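Local coordinates for protein AP-4 complex accessory subunit Tepsin (Equus caballus, PDB 5WF2) that probably associates with the AP-4 adaptor complex and may thereby take part in vesicular trafficking of proteins at the trans-Golgi network, this piece being its VHS/ENTH-like domain, at residues V34-L42 against C76-S87; Q96-L107 against A122-C133. All coordinates share one frame; numbering follows the deposited sequence.

In the fold
Both contacts belong to the all-helical VHS/ENTH-like domain and lie on opposite sides of its centre, about 17 Å apart, centre to centre. Interaction 1 sets the end of helix 25-35 and the loop after it against helix 75-89; interaction 2 packs helix 96-111 against helix 117-132. Val34, Thr35, Met79 and Arg80 are buried in the first, Leu100, Leu107 and Phe129 in the second; Arg36 to Arg39 and the Glu97, Ser132 and Cys133 end lie at the surface. The first is polar at heart, a buried arginine holding backbone carbonyls of a helix end and its loop, whereas the second is mainly apolar. Helix 75-89 joins them: its Leu82, which does not touch 34-42, packs on Leu107, Ala122 and Ile125.

Interaction 1: residues V34-L42 against C76-S87; sequences VTRGSRAFL and CVQMRALGAVAS
Cys76 opens the helical side of the contact against the loop, its SG lying 3.5 Å from Arg39 O, with the carbonyls of Gly37 and Ser38 also close by. One residue on, the two methyls of Val77 divide their work: CG1 packs on Thr35 CB, while CG2 approaches the Thr35 carbonyl. Met79 points toward Ala40 and Phe41. Its CB meets Ala40 CB at 3.8 Å, and the chain, bent at chi2 and chi3, runs side by side with Phe41 and brings CE to 4.0 Å from Phe41 CE1.

Arg80 is the centre of the contact. Extended at chi2 but bent at chi3 (64°), its chain turns the guanidinium into the loop, where it is held on two edges. NE and NH2 grip one atom side-on, Val34 O, at 2.9 Å from NE and 3.1 Å from NH2, both from the same face of that carbonyl. NH1 makes a straighter bond to Arg39 O (2.9 Å, 164°), nearly in the guanidinium plane, and a water links NH1 to Phe41 O. Leu42 CD2 lies over one face, 3.5 Å from NH2, with Gly37 CA over the opposite face. An arginine on one helix of the all-helical VHS/ENTH-like domain thus fastens the connection between helix 25-35 and helix 44-56 by its main-chain carbonyls. Glu46 of helix 44-56 adds a salt bridge to NH2 and probably offsets part of the charge.

Beyond Arg80, Ala81 CB receives Thr35 CG2, and Leu42 CD1 rests on the backbone between Gly83 and Ala84. Helix 44-56 closes this end: its Phe50 packs on both Val34 and Ala84, while Met79 also touches Pro117 and Val118 of helix 117-132.

Interaction 2: residues Q96-L107 against A122-C133; sequences QEHILLLTRPRL and ATKILRHFEASC
Phe129 and Leu107 are the two knobs of an apolar interface. The Phe129 side chain enters a hole made by Gln96, Ile99, Leu100 and Thr103, with CE2 3.6 Å from Ile99 CG2; Thr103 OG1 stands at the ring edge and bonds back to Ile99 O. Gln96 CD rests near Phe129 CD1 with amide and ring planes 49° apart. In return Leu107 fits among Ala122, Ile125, Leu126 and Phe129. Its branches part there, CD1 going to Ile125 CG2 (3.8 Å) and CD2 to Ala122 CB (4.0 Å). Between the knobs, Leu100, with CG anti to its own N (chi1 176°), sends CD1 to both Leu126 CD1 and Phe129 CB. At the chain end Cys133 SG rests against Glu97 CA at 3.6 Å.

This is knobs-into-holes packing of two successive helices of the domain, their axes 9.2 Å apart at closest approach and 136° apart in direction. Val85 of helix 75-89 also packs on Phe129, and Leu63 of helix 59-68 on Ile99.

Polar contacts gather near the start of helix 96-111. Gln96 OE1 lies 2.8 Å from Ser132 OG. Gln96 NE2 bonds to Gly89 O and also lies at the edge of the His128 ring.

Interaction 1: residues V34-L42 against C76-S87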
loop_
_atom_site.group_PDB
_atom_site.type_symbol
_atom_site.label_atom_id
_atom_site.label_comp_id
_atom_site.label_asym_id
_atom_site.label_seq_id
_atom_site.Cartn_x
_atom_site.Cartn_y
_atom_site.Cartn_z
ATOM N N VAL A 34 9.841 2.148 2.811
ATOM C CA VAL A 34 8.953 1.297 3.585
ATOM C C VAL A 34 8.935 -0.123 3.050
ATOM O O VAL A 34 8.666 -1.070 3.810
ATOM C CB VAL A 34 7.549 1.914 3.636
ATOM C CG1 VAL A 34 6.836 1.724 2.334
ATOM C CG2 VAL A 34 6.791 1.304 4.774
ATOM N N THR A 35 9.220 -0.318 1.758
ATOM C CA THR A 35 9.141 -1.640 1.156
ATOM C C THR A 35 10.449 -2.419 1.205
ATOM O O THR A 35 10.437 -3.605 0.898
ATOM C CB THR A 35 8.673 -1.596 -0.311
ATOM O OG1 THR A 35 9.548 -0.820 -1.138
ATOM C CG2 THR A 35 7.261 -1.055 -0.416
ATOM N N ARG A 36 11.561 -1.808 1.572
ATOM C CA ARG A 36 12.793 -2.578 1.665
ATOM C C ARG A 36 12.892 -3.186 3.058
ATOM O O ARG A 36 12.437 -2.612 4.051
ATOM C CB ARG A 36 14.016 -1.710 1.345
ATOM C CG ARG A 36 14.455 -0.729 2.454
ATOM C CD ARG A 36 15.853 -0.129 2.165
ATOM N NE ARG A 36 15.945 0.439 0.815
ATOM C CZ ARG A 36 15.894 1.738 0.516
ATOM N NH1 ARG A 36 15.752 2.663 1.471
ATOM N NH2 ARG A 36 15.984 2.118 -0.758
ATOM N N GLY A 37 13.480 -4.357 3.132
ATOM C CA GLY A 37 13.571 -5.062 4.395
ATOM C C GLY A 37 13.261 -6.524 4.190
ATOM O O GLY A 37 12.657 -6.937 3.199
ATOM N N SER A 38 13.682 -7.325 5.156
ATOM C CA SER A 38 13.611 -8.771 5.030
ATOM C C SER A 38 12.381 -9.374 5.690
ATOM O O SER A 38 12.083 -10.549 5.450
ATOM C CB SER A 38 14.865 -9.391 5.644
ATOM O OG SER A 38 15.129 -8.773 6.890
ATOM N N ARG A 39 11.679 -8.616 6.524
ATOM C CA ARG A 39 10.460 -9.087 7.174
ATOM C C ARG A 39 9.238 -8.662 6.358
ATOM O O ARG A 39 9.210 -7.565 5.790
ATOM C CB ARG A 39 10.396 -8.522 8.595
ATOM C CG ARG A 39 9.227 -8.998 9.445
ATOM C CD ARG A 39 9.486 -8.864 10.972
ATOM N NE ARG A 39 10.393 -9.891 11.488
ATOM C CZ ARG A 39 10.663 -10.089 12.779
ATOM N NH1 ARG A 39 10.094 -9.344 13.713
ATOM N NH2 ARG A 39 11.509 -11.047 13.138
ATOM N N ALA A 40 8.243 -9.555 6.276
ATOM C CA ALA A 40 7.039 -9.303 5.488
ATOM C C ALA A 40 6.035 -8.393 6.182
ATOM O O ALA A 40 5.076 -7.946 5.531
ATOM C CB ALA A 40 6.328 -10.610 5.171
ATOM N N PHE A 41 6.230 -8.118 7.465
ATOM C CA PHE A 41 5.371 -7.253 8.260
ATOM C C PHE A 41 6.143 -6.015 8.703
ATOM O O PHE A 41 7.251 -6.131 9.236
ATOM C CB PHE A 41 4.841 -8.011 9.480
ATOM C CG PHE A 41 4.250 -9.325 9.136
ATOM C CD1 PHE A 41 3.080 -9.397 8.387
ATOM C CD2 PHE A 41 4.890 -10.510 9.500
ATOM C CE1 PHE A 41 2.537 -10.614 8.038
ATOM C CE2 PHE A 41 4.358 -11.741 9.150
ATOM C CZ PHE A 41 3.179 -11.792 8.417
ATOM N N LEU A 42 5.546 -4.838 8.509
ATOM C CA LEU A 42 6.098 -3.612 9.054
ATOM C C LEU A 42 6.107 -3.684 10.584
ATOM O O LEU A 42 5.233 -4.291 11.204
ATOM C CB LEU A 42 5.281 -2.398 8.596
ATOM C CG LEU A 42 4.930 -2.191 7.111
ATOM C CD1 LEU A 42 4.266 -0.828 6.948
ATOM C CD2 LEU A 42 6.139 -2.301 6.225
ATOM N N CYS A 76 8.247 -10.477 -0.724
ATOM C CA CYS A 76 8.410 -9.674 0.486
ATOM C C CYS A 76 8.075 -8.215 0.212
ATOM O O CYS A 76 7.441 -7.553 1.040
ATOM C CB CYS A 76 9.830 -9.798 1.055
ATOM S SG CYS A 76 9.965 -9.206 2.738
ATOM N N VAL A 77 8.461 -7.696 -0.944
ATOM C CA VAL A 77 8.131 -6.312 -1.251
ATOM C C VAL A 77 6.618 -6.159 -1.396
ATOM O O VAL A 77 6.041 -5.174 -0.921
ATOM C CB VAL A 77 8.879 -5.841 -2.509
ATOM C CG1 VAL A 77 8.282 -4.563 -3.056
ATOM C CG2 VAL A 77 10.378 -5.623 -2.199
ATOM N N GLN A 78 5.953 -7.135 -2.024
ATOM C CA GLN A 78 4.495 -7.084 -2.138
ATOM C C GLN A 78 3.846 -7.078 -0.768
ATOM O O GLN A 78 2.892 -6.327 -0.530
ATOM C CB GLN A 78 3.975 -8.262 -2.942
ATOM C CG GLN A 78 4.232 -8.198 -4.443
ATOM C CD GLN A 78 3.606 -9.373 -5.156
ATOM O OE1 GLN A 78 3.755 -10.520 -4.731
ATOM N NE2 GLN A 78 2.875 -9.099 -6.229
ATOM N N MET A 79 4.332 -7.925 0.149
ATOM C CA MET A 79 3.759 -8.000 1.486
ATOM C C MET A 79 3.911 -6.676 2.228
ATOM O O MET A 79 2.954 -6.181 2.830
ATOM C CB MET A 79 4.401 -9.151 2.282
ATOM C CG MET A 79 3.934 -10.530 1.815
ATOM S SD MET A 79 2.235 -10.913 2.269
ATOM C CE MET A 79 2.342 -11.034 4.048
ATOM N N ARG A 80 5.093 -6.067 2.157
ATOM C CA ARG A 80 5.314 -4.802 2.854
ATOM C C ARG A 80 4.505 -3.683 2.223
ATOM O O ARG A 80 3.984 -2.815 2.936
ATOM C CB ARG A 80 6.812 -4.455 2.878
ATOM C CG ARG A 80 7.653 -5.474 3.693
ATOM C CD ARG A 80 9.120 -5.079 3.757
ATOM N NE ARG A 80 9.318 -3.825 4.467
ATOM C CZ ARG A 80 9.471 -3.716 5.773
ATOM N NH1 ARG A 80 9.474 -4.791 6.517
ATOM N NH2 ARG A 80 9.635 -2.517 6.336
ATOM N N ALA A 81 4.400 -3.673 0.898
ATOM C CA ALA A 81 3.581 -2.671 0.217
ATOM C C ALA A 81 2.122 -2.808 0.621
ATOM O O ALA A 81 1.475 -1.799 0.899
ATOM C CB ALA A 81 3.748 -2.790 -1.300
ATOM N N LEU A 82 1.589 -4.044 0.667
ATOM C CA LEU A 82 0.233 -4.271 1.196
ATOM C C LEU A 82 0.092 -3.800 2.637
ATOM O O LEU A 82 -0.957 -3.262 3.025
ATOM C CB LEU A 82 -0.169 -5.744 1.104
ATOM C CG LEU A 82 -0.414 -6.305 -0.307
ATOM C CD1 LEU A 82 -0.596 -7.816 -0.281
ATOM C CD2 LEU A 82 -1.605 -5.672 -0.999
ATOM N N GLY A 83 1.088 -4.081 3.472
ATOM C CA GLY A 83 1.064 -3.557 4.828
ATOM C C GLY A 83 0.928 -2.056 4.864
ATOM O O GLY A 83 0.199 -1.510 5.697
ATOM N N ALA A 84 1.658 -1.367 3.992
ATOM C CA ALA A 84 1.618 0.085 3.962
ATOM C C ALA A 84 0.246 0.570 3.513
ATOM O O ALA A 84 -0.259 1.551 4.054
ATOM C CB ALA A 84 2.704 0.636 3.053
ATOM N N VAL A 85 -0.349 -0.108 2.523
ATOM C CA VAL A 85 -1.725 0.176 2.091
ATOM C C VAL A 85 -2.692 0.016 3.257
ATOM O O VAL A 85 -3.521 0.885 3.509
ATOM C CB VAL A 85 -2.124 -0.735 0.912
ATOM C CG1 VAL A 85 -3.642 -0.599 0.606
ATOM C CG2 VAL A 85 -1.312 -0.452 -0.332
ATOM N N ALA A 86 -2.588 -1.088 4.001
ATOM C CA ALA A 86 -3.457 -1.307 5.156
ATOM C C ALA A 86 -3.284 -0.210 6.193
ATOM O O ALA A 86 -4.271 0.307 6.725
ATOM C CB ALA A 86 -3.185 -2.681 5.762
ATOM N N SER A 87 -2.032 0.151 6.510
ATOM C CA SER A 87 -1.781 1.204 7.495
ATOM C C SER A 87 -2.413 2.506 7.076
ATOM O O SER A 87 -3.099 3.151 7.875
ATOM C CB SER A 87 -0.280 1.378 7.730
ATOM O OG SER A 87 0.246 0.241 8.420
HETATM O O HOH W 1 9.668 -4.846 9.540
#

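Interaction 2: residues Q96-L107 against A122-C133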
loop_
_atom_site.group_PDB
_atom_site.type_symbol
_atom_site.label_atom_id
_atom_site.label_comp_id
_atom_site.label_asym_id
_atom_site.label_seq_id
_atom_site.Cartn_x
_atom_site.Cartn_y
_atom_site.Cartn_z
ATOM N N GLN A 96 -11.904 6.588 3.193
ATOM C CA GLN A 96 -11.603 5.188 2.907
ATOM C C GLN A 96 -12.298 4.736 1.628
ATOM O O GLN A 96 -11.815 3.809 0.972
ATOM C CB GLN A 96 -11.969 4.240 4.065
ATOM C CG GLN A 96 -10.875 3.152 4.294
ATOM C CD GLN A 96 -11.314 1.993 5.168
ATOM O OE1 GLN A 96 -12.297 1.324 4.871
ATOM N NE2 GLN A 96 -10.584 1.751 6.251
ATOM N N GLU A 97 -13.391 5.379 1.241
ATOM C CA GLU A 97 -13.965 5.050 -0.058
ATOM C C GLU A 97 -13.010 5.433 -1.182
ATOM O O GLU A 97 -12.975 4.774 -2.239
ATOM C CB GLU A 97 -15.299 5.743 -0.223
ATOM C CG GLU A 97 -16.077 5.131 -1.317
ATOM C CD GLU A 97 -17.384 5.820 -1.534
ATOM O OE1 GLU A 97 -17.745 6.642 -0.663
ATOM O OE2 GLU A 97 -18.025 5.551 -2.579
ATOM N N HIS A 98 -12.227 6.488 -0.973
ATOM C CA HIS A 98 -11.256 6.907 -1.973
ATOM C C HIS A 98 -10.077 5.950 -2.032
ATOM O O HIS A 98 -9.580 5.634 -3.122
ATOM C CB HIS A 98 -10.786 8.328 -1.666
ATOM C CG HIS A 98 -10.210 9.059 -2.838
ATOM N ND1 HIS A 98 -9.943 10.413 -2.802
ATOM C CD2 HIS A 98 -9.848 8.636 -4.070
ATOM C CE1 HIS A 98 -9.437 10.792 -3.965
ATOM N NE2 HIS A 98 -9.353 9.728 -4.748
ATOM N N ILE A 99 -9.616 5.458 -0.882
ATOM C CA ILE A 99 -8.575 4.431 -0.908
ATOM C C ILE A 99 -9.081 3.193 -1.638
ATOM O O ILE A 99 -8.355 2.622 -2.462
ATOM C CB ILE A 99 -8.076 4.110 0.510
ATOM C CG1 ILE A 99 -7.370 5.357 1.071
ATOM C CG2 ILE A 99 -6.993 3.053 0.455
ATOM C CD1 ILE A 99 -6.869 5.200 2.474
ATOM N N LEU A 100 -10.344 2.834 -1.430
ATOM C CA LEU A 100 -10.903 1.677 -2.122
ATOM C C LEU A 100 -10.968 1.917 -3.620
ATOM O O LEU A 100 -10.584 1.052 -4.414
ATOM C CB LEU A 100 -12.266 1.344 -1.582
ATOM C CG LEU A 100 -13.061 0.207 -2.251
ATOM C CD1 LEU A 100 -12.289 -1.095 -2.274
ATOM C CD2 LEU A 100 -14.346 0.069 -1.519
ATOM N N LEU A 101 -11.492 3.069 -4.026
ATOM C CA LEU A 101 -11.514 3.403 -5.452
ATOM C C LEU A 101 -10.151 3.223 -6.086
ATOM O O LEU A 101 -10.035 2.658 -7.178
ATOM C CB LEU A 101 -12.014 4.835 -5.614
ATOM C CG LEU A 101 -12.154 5.401 -7.018
ATOM C CD1 LEU A 101 -13.145 6.514 -6.928
ATOM C CD2 LEU A 101 -10.832 5.915 -7.582
ATOM N N LEU A 102 -9.087 3.706 -5.426
ATOM C CA LEU A 102 -7.764 3.616 -6.017
ATOM C C LEU A 102 -7.179 2.204 -5.968
ATOM O O LEU A 102 -6.434 1.830 -6.873
ATOM C CB LEU A 102 -6.811 4.573 -5.327
ATOM C CG LEU A 102 -7.241 6.053 -5.449
ATOM C CD1 LEU A 102 -6.478 6.924 -4.456
ATOM C CD2 LEU A 102 -7.042 6.522 -6.888
ATOM N N THR A 103 -7.464 1.436 -4.932
ATOM C CA THR A 103 -6.771 0.162 -4.761
ATOM C C THR A 103 -7.573 -1.035 -5.242
ATOM O O THR A 103 -6.999 -2.127 -5.395
ATOM C CB THR A 103 -6.388 -0.065 -3.286
ATOM O OG1 THR A 103 -7.553 -0.104 -2.474
ATOM C CG2 THR A 103 -5.479 1.049 -2.785
ATOM N N ARG A 104 -8.877 -0.887 -5.455
ATOM C CA ARG A 104 -9.700 -2.050 -5.760
ATOM C C ARG A 104 -9.165 -2.893 -6.903
ATOM O O ARG A 104 -9.134 -4.129 -6.758
ATOM C CB ARG A 104 -11.139 -1.630 -6.050
ATOM C CG ARG A 104 -11.970 -2.776 -6.568
ATOM C CD ARG A 104 -13.259 -2.283 -7.140
ATOM N NE ARG A 104 -14.263 -2.018 -6.116
ATOM C CZ ARG A 104 -14.597 -0.804 -5.704
ATOM N NH1 ARG A 104 -13.956 0.242 -6.209
ATOM N NH2 ARG A 104 -15.556 -0.649 -4.795
ATOM N N PRO A 105 -8.760 -2.342 -8.048
ATOM C CA PRO A 105 -8.365 -3.224 -9.163
ATOM C C PRO A 105 -7.184 -4.120 -8.865
ATOM O O PRO A 105 -7.223 -5.314 -9.183
ATOM C CB PRO A 105 -8.056 -2.235 -10.294
ATOM C CG PRO A 105 -8.892 -1.072 -10.000
ATOM C CD PRO A 105 -8.891 -0.946 -8.501
ATOM N N ARG A 106 -6.119 -3.578 -8.284
ATOM C CA ARG A 106 -4.953 -4.395 -8.019
ATOM C C ARG A 106 -5.213 -5.359 -6.875
ATOM O O ARG A 106 -4.783 -6.519 -6.925
ATOM C CB ARG A 106 -3.735 -3.529 -7.733
ATOM C CG ARG A 106 -2.424 -4.338 -7.637
ATOM C CD ARG A 106 -2.142 -5.220 -8.929
ATOM N NE ARG A 106 -0.920 -6.014 -8.780
ATOM C CZ ARG A 106 -0.697 -7.202 -9.349
ATOM N NH1 ARG A 106 -1.613 -7.774 -10.122
ATOM N NH2 ARG A 106 0.441 -7.848 -9.102
ATOM N N LEU A 107 -5.945 -4.924 -5.855
ATOM C CA LEU A 107 -6.317 -5.849 -4.786
ATOM C C LEU A 107 -7.192 -6.982 -5.306
ATOM O O LEU A 107 -7.034 -8.135 -4.874
ATOM C CB LEU A 107 -7.029 -5.100 -3.666
ATOM C CG LEU A 107 -6.171 -4.173 -2.815
ATOM C CD1 LEU A 107 -7.067 -3.481 -1.828
ATOM C CD2 LEU A 107 -5.121 -5.004 -2.049
ATOM N N ALA A 122 -4.009 -9.502 0.533
ATOM C CA ALA A 122 -4.775 -8.631 -0.360
ATOM C C ALA A 122 -6.260 -8.842 -0.175
ATOM O O ALA A 122 -7.046 -7.891 -0.246
ATOM C CB ALA A 122 -4.390 -8.915 -1.806
ATOM N N THR A 123 -6.675 -10.090 0.027
ATOM C CA THR A 123 -8.090 -10.371 0.203
ATOM C C THR A 123 -8.616 -9.693 1.469
ATOM O O THR A 123 -9.682 -9.061 1.441
ATOM C CB THR A 123 -8.342 -11.879 0.242
ATOM O OG1 THR A 123 -7.933 -12.486 -1.002
ATOM C CG2 THR A 123 -9.812 -12.164 0.447
ATOM N N LYS A 124 -7.870 -9.792 2.588
ATOM C CA LYS A 124 -8.358 -9.218 3.854
ATOM C C LYS A 124 -8.449 -7.707 3.764
ATOM O O LYS A 124 -9.397 -7.107 4.274
ATOM C CB LYS A 124 -7.446 -9.602 5.025
ATOM C CG LYS A 124 -7.203 -11.068 5.127
ATOM C CD LYS A 124 -6.900 -11.548 6.554
ATOM C CE LYS A 124 -5.588 -11.069 7.081
ATOM N NZ LYS A 124 -5.182 -11.899 8.300
ATOM N N ILE A 125 -7.485 -7.078 3.090
ATOM C CA ILE A 125 -7.520 -5.630 2.919
ATOM C C ILE A 125 -8.733 -5.240 2.082
ATOM O O ILE A 125 -9.441 -4.274 2.384
ATOM C CB ILE A 125 -6.226 -5.132 2.261
ATOM C CG1 ILE A 125 -5.027 -5.333 3.181
ATOM C CG2 ILE A 125 -6.352 -3.684 1.927
ATOM C CD1 ILE A 125 -3.671 -5.129 2.571
ATOM N N LEU A 126 -8.938 -5.939 0.968
ATOM C CA LEU A 126 -10.046 -5.614 0.083
ATOM C C LEU A 126 -11.363 -5.788 0.805
ATOM O O LEU A 126 -12.251 -4.934 0.714
ATOM C CB LEU A 126 -9.981 -6.506 -1.156
ATOM C CG LEU A 126 -11.053 -6.322 -2.227
ATOM C CD1 LEU A 126 -11.101 -4.894 -2.669
ATOM C CD2 LEU A 126 -10.745 -7.229 -3.417
ATOM N N ARG A 127 -11.516 -6.892 1.551
ATOM C CA ARG A 127 -12.774 -7.123 2.268
ATOM C C ARG A 127 -13.020 -6.072 3.342
ATOM O O ARG A 127 -14.162 -5.672 3.573
ATOM C CB ARG A 127 -12.792 -8.521 2.889
ATOM C CG ARG A 127 -12.783 -9.687 1.869
ATOM C CD ARG A 127 -14.095 -9.918 1.142
ATOM N NE ARG A 127 -14.115 -9.211 -0.131
ATOM C CZ ARG A 127 -13.605 -9.679 -1.266
ATOM N NH1 ARG A 127 -13.032 -10.878 -1.308
ATOM N NH2 ARG A 127 -13.669 -8.930 -2.365
ATOM N N HIS A 128 -11.967 -5.574 3.960
ATOM C CA HIS A 128 -12.089 -4.525 4.958
ATOM C C HIS A 128 -12.562 -3.213 4.323
ATOM O O HIS A 128 -13.512 -2.583 4.806
ATOM C CB HIS A 128 -10.762 -4.358 5.659
ATOM C CG HIS A 128 -10.805 -3.371 6.778
ATOM N ND1 HIS A 128 -11.310 -3.682 8.029
ATOM C CD2 HIS A 128 -10.517 -2.053 6.804
ATOM C CE1 HIS A 128 -11.249 -2.608 8.795
ATOM N NE2 HIS A 128 -10.782 -1.603 8.079
ATOM N N PHE A 129 -11.913 -2.785 3.232
ATOM C CA PHE A 129 -12.299 -1.533 2.586
ATOM C C PHE A 129 -13.729 -1.612 2.053
ATOM O O PHE A 129 -14.500 -0.658 2.181
ATOM C CB PHE A 129 -11.313 -1.190 1.458
ATOM C CG PHE A 129 -9.898 -0.881 1.901
ATOM C CD1 PHE A 129 -9.583 -0.573 3.224
ATOM C CD2 PHE A 129 -8.892 -0.750 0.933
ATOM C CE1 PHE A 129 -8.295 -0.259 3.588
ATOM C CE2 PHE A 129 -7.586 -0.427 1.295
ATOM C CZ PHE A 129 -7.278 -0.176 2.608
ATOM N N GLU A 130 -14.125 -2.768 1.508
ATOM C CA GLU A 130 -15.489 -2.937 1.013
ATOM C C GLU A 130 -16.507 -2.863 2.149
ATOM O O GLU A 130 -17.581 -2.266 1.998
ATOM C CB GLU A 130 -15.584 -4.264 0.262
ATOM C CG GLU A 130 -14.883 -4.252 -1.074
ATOM C CD GLU A 130 -14.975 -5.537 -1.838
ATOM O OE1 GLU A 130 -15.228 -6.606 -1.231
ATOM O OE2 GLU A 130 -14.762 -5.473 -3.063
ATOM N N ALA A 131 -16.175 -3.439 3.299
ATOM C CA ALA A 131 -17.087 -3.443 4.436
ATOM C C ALA A 131 -17.347 -2.039 4.960
ATOM O O ALA A 131 -18.488 -1.689 5.293
ATOM C CB ALA A 131 -16.504 -4.316 5.534
ATOM N N SER A 132 -16.303 -1.214 5.042
ATOM C CA SER A 132 -16.469 0.150 5.509
ATOM C C SER A 132 -17.371 0.974 4.605
ATOM O O SER A 132 -17.983 1.936 5.078
ATOM C CB SER A 132 -15.112 0.817 5.630
ATOM O OG SER A 132 -14.218 -0.036 6.328
ATOM N N CYS A 133 -17.477 0.629 3.331
ATOM C CA CYS A 133 -18.388 1.324 2.438
ATOM C C CYS A 133 -19.674 0.522 2.196
ATOM O O CYS A 133 -20.197 -0.142 3.099
ATOM C CB CYS A 133 -17.667 1.615 1.118
ATOM S SG CYS A 133 -15.999 2.382 1.375
#